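Local coordinates for protein homospermidine synthase (Legionella pneumophila subsp. pneumophila str. Philadelphia 1, PDB 2PH5) that binds NAD and probably catalyses the synthesis of the polyamine homospermidine, at residues A[100-103]-A[104-108]; A[191-194]-A[195-199]; A[332-336]-A[337-341]; A[346-349]-A[350-353]; A[464-467]-A[468-472]. All coordinates share one frame; numbering follows the deposited sequence.

How the contacts relate
All five contacts are local and lie in series along the chain, none nested in or crossing another. Contact 1 closes the end of helix 96-106 in the parallel, NAD-binding sheet region. Contact 2 ends helix 188-197, which packs against helix 158-176 and the edge of the mixed sheet. Contact 3 turns the chain out of helix 325-336, and contact 4, centred about 22 Å from it, closes the next turn, between strands 344-347 and 352-364. Contact 5 is the single-turn helix 466-469 near the C terminus; its nearest atoms come within about 6 Å of contact 2. Arg277 bonds to the backbone of contact 5 and forms a salt bridge with Glu338 of the second subunit's contact 3.

Contact 1: A[100-103]-A[104-108]; sequences IILC and NQKGA
Cys103 and Ala108 meet on the tight side of this contact, at the C-terminal end of helix 96-106. Ala108 N donates to Cys103 O at 2.8 Å with an N-H...O angle of 155°, and Gly107 N donates to Asn104 O, also at 2.8 Å. With Gly107 at a positive phi of 69°, these bonds define a Schellman motif. Cys103 CB lies only 3.4 Å from Ala108 O, and its side chain is buried against Leu81 and Tyr110. Leu102 is buried too, against Tyr73, Leu74 and Ile77; its side chain lies beside that of Lys106, pointing the same way, with Leu102 CD1 4.2 Å from Lys106 CD.

The other side is looser. Gln105 is exposed, with an extended chain crossing Leu102 at about a right angle, so that its NE2 is 3.6 Å from Leu102 CD1. The other end of the same amide turns to Ile101, where OE1 is 3.4 Å from CG2. Asn104, by contrast, is held: its OD1 accepts from Gln149 N and Lys150 N.

The helix thus turns towards strand 109-112 within a beta-alpha-beta unit of the Rossmann-type domain. Every hydrogen bond across the contact is main chain to main chain, which implies that the backbone sets the shape of this turn while the side chains add van der Waals packing.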
loop_
_atom_site.group_PDB
_atom_site.type_symbol
_atom_site.label_atom_id
_atom_site.label_comp_id
_atom_site.label_asym_id
_atom_site.label_seq_id
_atom_site.Cartn_x
_atom_site.Cartn_y
_atom_site.Cartn_z
ATOM N N ILE A 100 19.998 20.867 26.944
ATOM C CA ILE A 100 19.501 22.227 27.121
ATOM C C ILE A 100 20.120 22.890 28.358
ATOM O O ILE A 100 20.714 23.967 28.267
ATOM C CB ILE A 100 17.959 22.213 27.217
ATOM C CG1 ILE A 100 17.389 21.921 25.816
ATOM C CG2 ILE A 100 17.437 23.523 27.819
ATOM C CD1 ILE A 100 15.865 21.762 25.749
ATOM N N ILE A 101 19.990 22.238 29.507
ATOM C CA ILE A 101 20.554 22.744 30.752
ATOM C C ILE A 101 22.054 22.995 30.584
ATOM O O ILE A 101 22.553 24.072 30.908
ATOM C CB ILE A 101 20.319 21.725 31.896
ATOM C CG1 ILE A 101 18.832 21.703 32.251
ATOM C CG2 ILE A 101 21.173 22.062 33.104
ATOM C CD1 ILE A 101 18.400 20.455 32.977
ATOM N N LEU A 102 22.765 21.999 30.065
ATOM C CA LEU A 102 24.199 22.116 29.850
ATOM C C LEU A 102 24.546 23.347 29.024
ATOM O O LEU A 102 25.473 24.083 29.361
ATOM C CB LEU A 102 24.739 20.869 29.146
ATOM C CG LEU A 102 26.225 20.921 28.751
ATOM C CD1 LEU A 102 27.098 21.147 29.988
ATOM C CD2 LEU A 102 26.613 19.613 28.063
ATOM N N CYS A 103 23.808 23.567 27.942
ATOM C CA CYS A 103 24.068 24.717 27.093
ATOM C C CYS A 103 23.933 26.013 27.866
ATOM O O CYS A 103 24.755 26.924 27.719
ATOM C CB CYS A 103 23.119 24.738 25.898
ATOM S SG CYS A 103 23.592 23.619 24.571
ATOM N N ASN A 104 22.892 26.097 28.689
ATOM C CA ASN A 104 22.663 27.294 29.488
ATOM C C ASN A 104 23.864 27.569 30.389
ATOM O O ASN A 104 24.356 28.696 30.464
ATOM C CB ASN A 104 21.407 27.134 30.344
ATOM C CG ASN A 104 21.128 28.356 31.193
ATOM O OD1 ASN A 104 20.866 29.446 30.669
ATOM N ND2 ASN A 104 21.190 28.187 32.512
ATOM N N GLN A 105 24.327 26.523 31.066
ATOM C CA GLN A 105 25.469 26.618 31.965
ATOM C C GLN A 105 26.675 27.156 31.211
ATOM O O GLN A 105 27.457 27.944 31.737
ATOM C CB GLN A 105 25.801 25.232 32.539
ATOM C CG GLN A 105 24.695 24.618 33.397
ATOM C CD GLN A 105 24.934 23.148 33.751
ATOM O OE1 GLN A 105 24.224 22.581 34.589
ATOM N NE2 GLN A 105 25.925 22.526 33.111
ATOM N N LYS A 106 26.817 26.721 29.966
ATOM C CA LYS A 106 27.939 27.141 29.145
ATOM C C LYS A 106 27.670 28.452 28.424
ATOM O O LYS A 106 28.554 29.001 27.766
ATOM C CB LYS A 106 28.264 26.036 28.140
ATOM C CG LYS A 106 29.472 25.179 28.507
ATOM C CD LYS A 106 29.436 24.626 29.925
ATOM C CE LYS A 106 30.737 23.901 30.230
ATOM N NZ LYS A 106 31.892 24.790 29.919
ATOM N N GLY A 107 26.447 28.955 28.564
ATOM C CA GLY A 107 26.078 30.191 27.905
ATOM C C GLY A 107 25.983 30.027 26.395
ATOM O O GLY A 107 26.098 31.008 25.658
ATOM N N ALA A 108 25.770 28.797 25.927
ATOM C CA ALA A 108 25.668 28.532 24.488
ATOM C C ALA A 108 24.228 28.368 23.984
ATOM O O ALA A 108 23.337 27.964 24.734
ATOM C CB ALA A 108 26.488 27.292 24.134
#

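Contact 2: A[191-194]-A[195-199]; sequences WANL and AMTLG
Leu194 and Leu198, one helical turn apart, approach at a slant, and Leu194 places a methyl between the two branches of its partner: CD1 of Leu194 is 3.5 Å from Leu198 CD2 and 3.6 Å from Leu198 CD1. Leu194 reaches this position because its CG stands anti to the backbone N (chi1 169°). Leu198 in turn folds back over the carbonyl of Leu194, with its CB 3.4 Å from Leu194 O. The main-chain bond of the pair, Leu198 N to Leu194 O, is weak, being bent rather than long (3.1 Å), at the last turn of the helix.

On the exposed side Asn193 and Met196, the latter present as selenomethionine, barely meet, with Asn193 ND2 4.5 Å from Met196 CE. Thr197 N makes a regular bond to Asn193 O at 2.9 Å with an N-H...O angle of 167°. The modelled Thr197 CG2 sits implausibly close to the carbonyl oxygens before it, so its rotation is doubtful. Gly199, at a phi of 79°, is the positive-phi residue of a Schellman motif; one of its bonds runs from Gly199 N to Met196 O at 2.9 Å.

Helix 188-197 packs against both a helix and the edge of the mixed sheet. Trp191 and Leu194 face helix 158-176 through Leu171, and the Trp191 ring also meets Phe302. Ala192 and Met196 touch Leu305 of strand 305-306, while Ala195 and Met196 rest on Tyr313 of strand 311-322.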
loop_
_atom_site.group_PDB
_atom_site.type_symbol
_atom_site.label_atom_id
_atom_site.label_comp_id
_atom_site.label_asym_id
_atom_site.label_seq_id
_atom_site.Cartn_x
_atom_site.Cartn_y
_atom_site.Cartn_z
ATOM N N TRP A 191 -4.346 34.559 18.935
ATOM C CA TRP A 191 -4.279 33.661 17.788
ATOM C C TRP A 191 -5.458 32.703 17.836
ATOM O O TRP A 191 -6.089 32.423 16.818
ATOM C CB TRP A 191 -2.969 32.869 17.791
ATOM C CG TRP A 191 -1.816 33.612 17.200
ATOM C CD1 TRP A 191 -0.686 34.023 17.847
ATOM C CD2 TRP A 191 -1.675 34.039 15.839
ATOM N NE1 TRP A 191 0.147 34.678 16.972
ATOM C CE2 TRP A 191 -0.437 34.703 15.735
ATOM C CE3 TRP A 191 -2.478 33.927 14.699
ATOM C CZ2 TRP A 191 0.018 35.252 14.533
ATOM C CZ3 TRP A 191 -2.026 34.475 13.502
ATOM C CH2 TRP A 191 -0.789 35.130 13.431
ATOM N N ALA A 192 -5.746 32.204 19.033
ATOM C CA ALA A 192 -6.859 31.287 19.224
ATOM C C ALA A 192 -8.149 32.010 18.861
ATOM O O ALA A 192 -9.003 31.466 18.165
ATOM C CB ALA A 192 -6.907 30.822 20.671
ATOM N N ASN A 193 -8.272 33.248 19.331
ATOM C CA ASN A 193 -9.452 34.061 19.076
ATOM C C ASN A 193 -9.684 34.281 17.583
ATOM O O ASN A 193 -10.819 34.211 17.114
ATOM C CB ASN A 193 -9.319 35.393 19.812
ATOM C CG ASN A 193 -10.296 36.427 19.319
ATOM O OD1 ASN A 193 -9.995 37.184 18.389
ATOM N ND2 ASN A 193 -11.483 36.464 19.925
ATOM N N LEU A 194 -8.608 34.551 16.846
ATOM C CA LEU A 194 -8.692 34.746 15.403
ATOM C C LEU A 194 -9.147 33.451 14.746
ATOM O O LEU A 194 -9.905 33.472 13.781
ATOM C CB LEU A 194 -7.334 35.150 14.823
ATOM C CG LEU A 194 -7.255 35.110 13.288
ATOM C CD1 LEU A 194 -8.230 36.103 12.703
ATOM C CD2 LEU A 194 -5.846 35.414 12.826
ATOM N N ALA A 195 -8.689 32.318 15.271
ATOM C CA ALA A 195 -9.079 31.034 14.696
ATOM C C ALA A 195 -10.572 30.808 14.867
ATOM O O ALA A 195 -11.255 30.371 13.942
ATOM C CB ALA A 195 -8.294 29.898 15.349
HETATM N N MSE A 196 -11.077 31.111 16.056
HETATM C CA MSE A 196 -12.489 30.930 16.335
HETATM C C MSE A 196 -13.360 31.911 15.552
HETATM O O MSE A 196 -14.372 31.523 14.972
HETATM C CB MSE A 196 -12.749 31.097 17.823
HETATM C CG MSE A 196 -14.211 30.970 18.190
HETATM SE SE MSE A 196 -14.550 31.681 19.952
HETATM C CE MSE A 196 -14.792 33.530 19.416
ATOM N N THR A 197 -12.965 33.180 15.532
ATOM C CA THR A 197 -13.730 34.191 14.816
ATOM C C THR A 197 -13.808 33.860 13.326
ATOM O O THR A 197 -14.734 34.292 12.638
ATOM C CB THR A 197 -13.137 35.622 15.050
ATOM O OG1 THR A 197 -13.829 36.578 14.241
ATOM C CG2 THR A 197 -11.668 35.663 14.723
ATOM N N LEU A 198 -12.851 33.074 12.835
ATOM C CA LEU A 198 -12.837 32.660 11.429
ATOM C C LEU A 198 -13.590 31.353 11.155
ATOM O O LEU A 198 -13.695 30.929 10.005
ATOM C CB LEU A 198 -11.397 32.535 10.922
ATOM C CG LEU A 198 -10.783 33.803 10.323
ATOM C CD1 LEU A 198 -11.239 35.034 11.093
ATOM C CD2 LEU A 198 -9.278 33.676 10.338
ATOM N N GLY A 199 -14.101 30.708 12.202
ATOM C CA GLY A 199 -14.862 29.479 12.016
ATOM C C GLY A 199 -14.088 28.192 11.783
ATOM O O GLY A 199 -14.640 27.192 11.317
#

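Contact 3: A[332-336]-A[337-341]; sequences FELKS and NEWKP
Lys335 and Trp339 each turn CG anti to the carbonyl carbon (chi1 -64° in both), which lays the two side chains next to one another, pointing the same way. The lysine chain is fully extended, and its CG sits over one face of the indole, 3.9 Å from the centroid of the six-membered ring and 28° off the normal: a CH-pi contact. Its NZ is hydrogen-bonded to Ala272 O. Leu334 crosses the indole at about a right angle and meets its edge, CD1 to Trp339 CE3 3.7 Å.

In the main chain a Schellman motif ends helix 325-336, with Glu338 at positive phi. Trp339 N donates to Leu334 O at 3.0 Å, and Glu338 N makes a weak bond to Lys335 O at 2.9 Å. A type I' turn from Asn337 to Lys340 overlaps it, closed by Lys340 N to Asn337 O at 2.9 Å.

A water links the remaining pair, donating to Glu333 OE2 at 2.9 Å and accepting from Asn337 ND2 at 3.2 Å. The Glu333 carboxylate also forms a salt bridge with Lys217. Glu338 pairs with Arg277 of the second subunit, and both Glu338 and Ser336 bond to His287 of that subunit.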
loop_
_atom_site.group_PDB
_atom_site.type_symbol
_atom_site.label_atom_id
_atom_site.label_comp_id
_atom_site.label_asym_id
_atom_site.label_seq_id
_atom_site.Cartn_x
_atom_site.Cartn_y
_atom_site.Cartn_z
ATOM N N PHE A 332 3.128 -1.203 4.292
ATOM C CA PHE A 332 2.345 -2.380 3.919
ATOM C C PHE A 332 3.092 -3.652 4.337
ATOM O O PHE A 332 2.507 -4.553 4.949
ATOM C CB PHE A 332 2.072 -2.367 2.407
ATOM C CG PHE A 332 1.348 -3.591 1.894
ATOM C CD1 PHE A 332 2.056 -4.744 1.550
ATOM C CD2 PHE A 332 -0.039 -3.584 1.738
ATOM C CE1 PHE A 332 1.395 -5.875 1.054
ATOM C CE2 PHE A 332 -0.708 -4.714 1.243
ATOM C CZ PHE A 332 0.014 -5.859 0.901
ATOM N N GLU A 333 4.387 -3.706 4.023
ATOM C CA GLU A 333 5.233 -4.850 4.358
ATOM C C GLU A 333 5.421 -4.985 5.877
ATOM O O GLU A 333 5.526 -6.098 6.394
ATOM C CB GLU A 333 6.589 -4.707 3.647
ATOM C CG GLU A 333 7.652 -5.732 4.017
ATOM C CD GLU A 333 8.938 -5.568 3.200
ATOM O OE1 GLU A 333 9.481 -4.439 3.147
ATOM O OE2 GLU A 333 9.412 -6.571 2.608
ATOM N N LEU A 334 5.444 -3.847 6.574
ATOM C CA LEU A 334 5.601 -3.781 8.032
ATOM C C LEU A 334 4.432 -4.503 8.690
ATOM O O LEU A 334 4.624 -5.388 9.524
ATOM C CB LEU A 334 5.604 -2.321 8.494
ATOM C CG LEU A 334 6.197 -1.878 9.844
ATOM C CD1 LEU A 334 5.266 -0.832 10.447
ATOM C CD2 LEU A 334 6.396 -3.034 10.798
ATOM N N LYS A 335 3.216 -4.111 8.313
ATOM C CA LYS A 335 2.005 -4.727 8.847
ATOM C C LYS A 335 2.003 -6.197 8.454
ATOM O O LYS A 335 1.635 -7.060 9.251
ATOM C CB LYS A 335 0.751 -4.058 8.272
ATOM C CG LYS A 335 0.587 -2.601 8.636
ATOM C CD LYS A 335 -0.558 -1.977 7.871
ATOM C CE LYS A 335 -0.735 -0.535 8.304
ATOM N NZ LYS A 335 -1.824 0.185 7.578
ATOM N N SER A 336 2.407 -6.463 7.213
ATOM C CA SER A 336 2.482 -7.819 6.680
ATOM C C SER A 336 3.401 -8.685 7.548
ATOM O O SER A 336 3.197 -9.892 7.667
ATOM C CB SER A 336 3.004 -7.784 5.239
ATOM O OG SER A 336 3.154 -9.085 4.699
ATOM N N ASN A 337 4.412 -8.060 8.150
ATOM C CA ASN A 337 5.350 -8.765 9.017
ATOM C C ASN A 337 4.899 -8.669 10.465
ATOM O O ASN A 337 5.726 -8.666 11.381
ATOM C CB ASN A 337 6.759 -8.175 8.932
ATOM C CG ASN A 337 7.341 -8.223 7.542
ATOM O OD1 ASN A 337 7.150 -9.187 6.797
ATOM N ND2 ASN A 337 8.084 -7.182 7.187
ATOM N N GLU A 338 3.591 -8.569 10.673
ATOM C CA GLU A 338 3.046 -8.483 12.023
ATOM C C GLU A 338 3.691 -7.369 12.878
ATOM O O GLU A 338 4.007 -7.580 14.051
ATOM C CB GLU A 338 3.210 -9.844 12.709
ATOM C CG GLU A 338 1.897 -10.552 13.052
ATOM C CD GLU A 338 1.122 -11.070 11.843
ATOM O OE1 GLU A 338 -0.117 -11.103 11.931
ATOM O OE2 GLU A 338 1.731 -11.463 10.829
ATOM N N TRP A 339 3.881 -6.188 12.281
ATOM C CA TRP A 339 4.474 -5.025 12.961
ATOM C C TRP A 339 5.958 -5.174 13.304
ATOM O O TRP A 339 6.527 -4.349 14.021
ATOM C CB TRP A 339 3.682 -4.687 14.232
ATOM C CG TRP A 339 2.269 -4.267 13.956
ATOM C CD1 TRP A 339 1.131 -4.908 14.350
ATOM C CD2 TRP A 339 1.843 -3.135 13.189
ATOM N NE1 TRP A 339 0.025 -4.250 13.874
ATOM C CE2 TRP A 339 0.430 -3.157 13.158
ATOM C CE3 TRP A 339 2.518 -2.104 12.525
ATOM C CZ2 TRP A 339 -0.324 -2.187 12.486
ATOM C CZ3 TRP A 339 1.767 -1.136 11.855
ATOM C CH2 TRP A 339 0.361 -1.187 11.842
ATOM N N LYS A 340 6.571 -6.235 12.788
ATOM C CA LYS A 340 7.989 -6.505 12.987
ATOM C C LYS A 340 8.728 -5.684 11.938
ATOM O O LYS A 340 8.619 -5.961 10.743
ATOM C CB LYS A 340 8.304 -7.978 12.720
ATOM C CG LYS A 340 8.754 -8.793 13.904
ATOM C CD LYS A 340 7.572 -9.195 14.762
ATOM C CE LYS A 340 7.816 -10.570 15.382
ATOM N NZ LYS A 340 9.159 -10.647 16.030
ATOM N N PRO A 341 9.491 -4.672 12.364
ATOM C CA PRO A 341 10.225 -3.849 11.401
ATOM C C PRO A 341 11.242 -4.641 10.583
ATOM O O PRO A 341 11.891 -5.558 11.091
ATOM C CB PRO A 341 10.868 -2.775 12.281
ATOM C CG PRO A 341 11.001 -3.450 13.612
ATOM C CD PRO A 341 9.699 -4.190 13.739
HETATM O O HOH W 1 9.881 -8.438 4.829
#

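Contact 4: A[346-349]-A[350-353]; sequences RLIL and NEII
Arg346 and Glu351 form the ionic part of this contact, a noticeably bent salt bridge from NH2 to OE2 of 2.9 Å. The oxygen lies almost in the guanidinium plane, 3° out of it, at the edge, and is met on its anti side; the two planar groups are turned 25° apart. The arginine NE pairs with a second acid, Glu221.

The other carboxylate oxygen of Glu351, OE1, accepts a main-chain hydrogen bond from Leu349 N at 2.9 Å, nearly straight at 166° and approaching from above the carboxylate plane. Glu351 can reach back to both partners because CG sits between the backbone N and the carbonyl carbon and the chain then bends at chi2. Two bonds thus fix the rotation of the carboxylate, and the nearby arginine would be expected to stabilise its charge. A weak main-chain bond, Ile352 N to Leu349 O at 3.5 Å, spans the turn.

Nonpolar contacts come from Ile348: its CG2 meets Glu351 CG at 3.4 Å, the side chains about perpendicular, and its CB is 4.1 Å from Ile352 CG2.

The turn joins two sheets. Arg346 and Ile348 share backbone bonds with strand 221-224, parallel to strand 344-347, whose Leu347 side chain lies about 6 Å from the bound NAD. After the turn, strand 352-364 runs antiparallel to strand 202-213, where Ile353 bonds with Val212 and Ile352 packs on Gln211 and Thr213.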
loop_
_atom_site.group_PDB
_atom_site.type_symbol
_atom_site.label_atom_id
_atom_site.label_comp_id
_atom_site.label_asym_id
_atom_site.label_seq_id
_atom_site.Cartn_x
_atom_site.Cartn_y
_atom_site.Cartn_z
ATOM N N ARG A 346 16.576 2.016 4.522
ATOM C CA ARG A 346 17.268 2.736 3.475
ATOM C C ARG A 346 16.669 4.115 3.289
ATOM O O ARG A 346 15.451 4.276 3.337
ATOM C CB ARG A 346 17.215 1.951 2.159
ATOM C CG ARG A 346 17.971 2.617 1.015
ATOM C CD ARG A 346 18.298 1.635 -0.097
ATOM N NE ARG A 346 17.094 1.043 -0.681
ATOM C CZ ARG A 346 16.474 1.504 -1.763
ATOM N NH1 ARG A 346 15.386 0.892 -2.209
ATOM N NH2 ARG A 346 16.950 2.566 -2.405
ATOM N N LEU A 347 17.531 5.114 3.111
ATOM C CA LEU A 347 17.098 6.493 2.896
ATOM C C LEU A 347 17.260 6.814 1.421
ATOM O O LEU A 347 18.378 6.807 0.893
ATOM C CB LEU A 347 17.959 7.468 3.712
ATOM C CG LEU A 347 17.857 8.984 3.418
ATOM C CD1 LEU A 347 16.495 9.537 3.840
ATOM C CD2 LEU A 347 18.969 9.716 4.185
ATOM N N ILE A 348 16.156 7.095 0.745
ATOM C CA ILE A 348 16.271 7.417 -0.660
ATOM C C ILE A 348 16.602 8.881 -0.866
ATOM O O ILE A 348 15.895 9.778 -0.410
ATOM C CB ILE A 348 15.008 7.041 -1.434
ATOM C CG1 ILE A 348 13.762 7.544 -0.698
ATOM C CG2 ILE A 348 14.988 5.542 -1.622
ATOM C CD1 ILE A 348 12.481 7.466 -1.520
ATOM N N LEU A 349 17.709 9.097 -1.565
ATOM C CA LEU A 349 18.218 10.422 -1.849
ATOM C C LEU A 349 18.566 10.515 -3.335
ATOM O O LEU A 349 17.816 11.089 -4.125
ATOM C CB LEU A 349 19.460 10.659 -0.994
ATOM C CG LEU A 349 20.060 12.058 -0.910
ATOM C CD1 LEU A 349 19.067 13.015 -0.258
ATOM C CD2 LEU A 349 21.351 11.982 -0.094
ATOM N N ASN A 350 19.700 9.940 -3.718
ATOM C CA ASN A 350 20.120 9.970 -5.110
ATOM C C ASN A 350 19.265 9.085 -6.007
ATOM O O ASN A 350 19.102 9.378 -7.189
ATOM C CB ASN A 350 21.583 9.551 -5.236
ATOM C CG ASN A 350 22.512 10.473 -4.486
ATOM O OD1 ASN A 350 22.265 11.681 -4.399
ATOM N ND2 ASN A 350 23.594 9.918 -3.948
ATOM N N GLU A 351 18.709 8.010 -5.461
ATOM C CA GLU A 351 17.900 7.139 -6.290
ATOM C C GLU A 351 16.558 7.712 -6.728
ATOM O O GLU A 351 15.943 7.188 -7.658
ATOM C CB GLU A 351 17.695 5.771 -5.631
ATOM C CG GLU A 351 17.264 5.791 -4.185
ATOM C CD GLU A 351 18.438 5.830 -3.209
ATOM O OE1 GLU A 351 19.021 6.922 -3.013
ATOM O OE2 GLU A 351 18.772 4.762 -2.643
ATOM N N ILE A 352 16.094 8.787 -6.098
ATOM C CA ILE A 352 14.819 9.325 -6.534
ATOM C C ILE A 352 15.017 10.080 -7.844
ATOM O O ILE A 352 15.944 10.870 -7.989
ATOM C CB ILE A 352 14.136 10.224 -5.449
ATOM C CG1 ILE A 352 14.053 11.662 -5.923
ATOM C CG2 ILE A 352 14.882 10.152 -4.133
ATOM C CD1 ILE A 352 13.090 12.441 -5.118
ATOM N N ILE A 353 14.141 9.824 -8.807
ATOM C CA ILE A 353 14.256 10.440 -10.120
ATOM C C ILE A 353 13.212 11.509 -10.437
ATOM O O ILE A 353 13.423 12.337 -11.317
ATOM C CB ILE A 353 14.188 9.355 -11.202
ATOM C CG1 ILE A 353 12.768 8.773 -11.265
ATOM C CG2 ILE A 353 15.211 8.274 -10.893
ATOM C CD1 ILE A 353 12.605 7.551 -12.155
#

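Contact 5: A[464-467]-A[468-472]; sequences WQFF and NIRVN
Phe466 and Arg470 meet at the end of helix 466-469, a single turn near the C terminus with Gln465 at its N-cap position. CB of Arg470 lies over one face of the phenyl ring, offset toward the rim, 4.2 Å from the Phe466 ring centroid and 21° off the normal, a CH-pi contact. A chi1 of -171° carries the Phe466 ring toward Arg470. The same pair is tied through the main chain, Arg470 N to Phe466 O at 3.0 Å and almost straight (175°).

At the start of the turn one carbonyl serves two donors. Ile469 N reaches Gln465 O at 3.3 Å in the carbonyl plane, whereas Asn468 N comes closer, 2.7 Å from Gln465 O, from well above that plane. The Asn468 side chain folds back beside the cap, with its ND2 3.8 Å from Gln465 CB.

The next shell fixes these groups. The extended Arg470 chain leads to a salt bridge between its NH2 and Asp253, Asn468 OD1 accepts from Asp459 N, and Phe466 N donates to Glu247. Phe467 stacks on His249. Along strand 275-278, Phe466 and Ile469 pack on Val276, and the backbones of Ile469 and Val471 bond to Arg277 and Met275, respectively. Trp464 and Ile469 also reach strand 202-213, through Val202 and His204 respectively; within the turn, Ile469 CD1 stands 4.1 Å from Trp464 O.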
loop_
_atom_site.group_PDB
_atom_site.type_symbol
_atom_site.label_atom_id
_atom_site.label_comp_id
_atom_site.label_asym_id
_atom_site.label_seq_id
_atom_site.Cartn_x
_atom_site.Cartn_y
_atom_site.Cartn_z
ATOM N N TRP A 464 -17.252 18.811 8.445
ATOM C CA TRP A 464 -16.005 18.882 9.181
ATOM C C TRP A 464 -15.975 18.056 10.457
ATOM O O TRP A 464 -15.124 18.273 11.311
ATOM C CB TRP A 464 -15.695 20.333 9.474
ATOM C CG TRP A 464 -15.713 21.135 8.237
ATOM C CD1 TRP A 464 -16.402 22.289 8.026
ATOM C CD2 TRP A 464 -14.983 20.869 7.033
ATOM N NE1 TRP A 464 -16.143 22.769 6.764
ATOM C CE2 TRP A 464 -15.274 21.918 6.132
ATOM C CE3 TRP A 464 -14.109 19.850 6.628
ATOM C CZ2 TRP A 464 -14.720 21.983 4.844
ATOM C CZ3 TRP A 464 -13.558 19.912 5.348
ATOM C CH2 TRP A 464 -13.868 20.977 4.471
ATOM N N GLN A 465 -16.894 17.105 10.586
ATOM C CA GLN A 465 -16.932 16.242 11.764
ATOM C C GLN A 465 -15.960 15.085 11.586
ATOM O O GLN A 465 -15.925 14.459 10.524
ATOM C CB GLN A 465 -18.339 15.669 11.971
ATOM C CG GLN A 465 -19.342 16.671 12.497
ATOM C CD GLN A 465 -19.194 16.919 13.979
ATOM O OE1 GLN A 465 -19.284 18.053 14.440
ATOM N NE2 GLN A 465 -18.986 15.859 14.736
ATOM N N PHE A 466 -15.188 14.781 12.624
ATOM C CA PHE A 466 -14.230 13.684 12.545
ATOM C C PHE A 466 -14.934 12.402 12.085
ATOM O O PHE A 466 -14.344 11.552 11.416
ATOM C CB PHE A 466 -13.550 13.469 13.901
ATOM C CG PHE A 466 -12.398 12.502 13.853
ATOM C CD1 PHE A 466 -12.450 11.304 14.561
ATOM C CD2 PHE A 466 -11.263 12.781 13.080
ATOM C CE1 PHE A 466 -11.397 10.400 14.501
ATOM C CE2 PHE A 466 -10.205 11.879 13.016
ATOM C CZ PHE A 466 -10.270 10.685 13.727
ATOM N N PHE A 467 -16.211 12.289 12.427
ATOM C CA PHE A 467 -17.023 11.140 12.045
ATOM C C PHE A 467 -16.994 10.942 10.514
ATOM O O PHE A 467 -17.055 9.808 10.033
ATOM C CB PHE A 467 -18.460 11.372 12.532
ATOM C CG PHE A 467 -19.348 10.166 12.444
ATOM C CD1 PHE A 467 -19.177 9.088 13.303
ATOM C CD2 PHE A 467 -20.385 10.128 11.523
ATOM C CE1 PHE A 467 -20.033 7.989 13.247
ATOM C CE2 PHE A 467 -21.247 9.036 11.457
ATOM C CZ PHE A 467 -21.072 7.963 12.321
ATOM N N ASN A 468 -16.894 12.038 9.757
ATOM C CA ASN A 468 -16.855 11.961 8.290
ATOM C C ASN A 468 -15.438 11.833 7.729
ATOM O O ASN A 468 -15.232 11.249 6.664
ATOM C CB ASN A 468 -17.489 13.201 7.642
ATOM C CG ASN A 468 -18.943 13.388 8.015
ATOM O OD1 ASN A 468 -19.761 12.470 7.884
ATOM N ND2 ASN A 468 -19.280 14.591 8.470
ATOM N N ILE A 469 -14.466 12.390 8.442
ATOM C CA ILE A 469 -13.084 12.361 7.986
ATOM C C ILE A 469 -12.407 11.002 8.172
ATOM O O ILE A 469 -11.741 10.509 7.261
ATOM C CB ILE A 469 -12.280 13.486 8.672
ATOM C CG1 ILE A 469 -12.841 14.838 8.202
ATOM C CG2 ILE A 469 -10.792 13.368 8.329
ATOM C CD1 ILE A 469 -12.477 16.023 9.072
ATOM N N ARG A 470 -12.589 10.384 9.332
ATOM C CA ARG A 470 -11.982 9.085 9.549
ATOM C C ARG A 470 -12.601 8.024 8.646
ATOM O O ARG A 470 -13.813 7.824 8.645
ATOM C CB ARG A 470 -12.134 8.629 10.991
ATOM C CG ARG A 470 -11.408 7.325 11.230
ATOM C CD ARG A 470 -11.869 6.681 12.476
ATOM N NE ARG A 470 -11.183 5.425 12.730
ATOM C CZ ARG A 470 -11.228 4.804 13.900
ATOM N NH1 ARG A 470 -10.585 3.657 14.082
ATOM N NH2 ARG A 470 -11.916 5.345 14.897
ATOM N N VAL A 471 -11.750 7.341 7.892
ATOM C CA VAL A 471 -12.185 6.298 6.982
ATOM C C VAL A 471 -12.541 5.049 7.775
ATOM O O VAL A 471 -11.679 4.229 8.075
ATOM C CB VAL A 471 -11.073 5.977 5.967
ATOM C CG1 VAL A 471 -11.506 4.857 5.032
ATOM C CG2 VAL A 471 -10.739 7.231 5.178
ATOM N N ASN A 472 -13.815 4.914 8.125
ATOM C CA ASN A 472 -14.275 3.762 8.886
ATOM C C ASN A 472 -14.563 2.577 7.979
ATOM O O ASN A 472 -15.382 2.656 7.061
ATOM C CB ASN A 472 -15.535 4.103 9.693
ATOM C CG ASN A 472 -15.222 4.792 11.021
ATOM O OD1 ASN A 472 -14.710 5.915 11.052
ATOM N ND2 ASN A 472 -15.536 4.118 12.127
#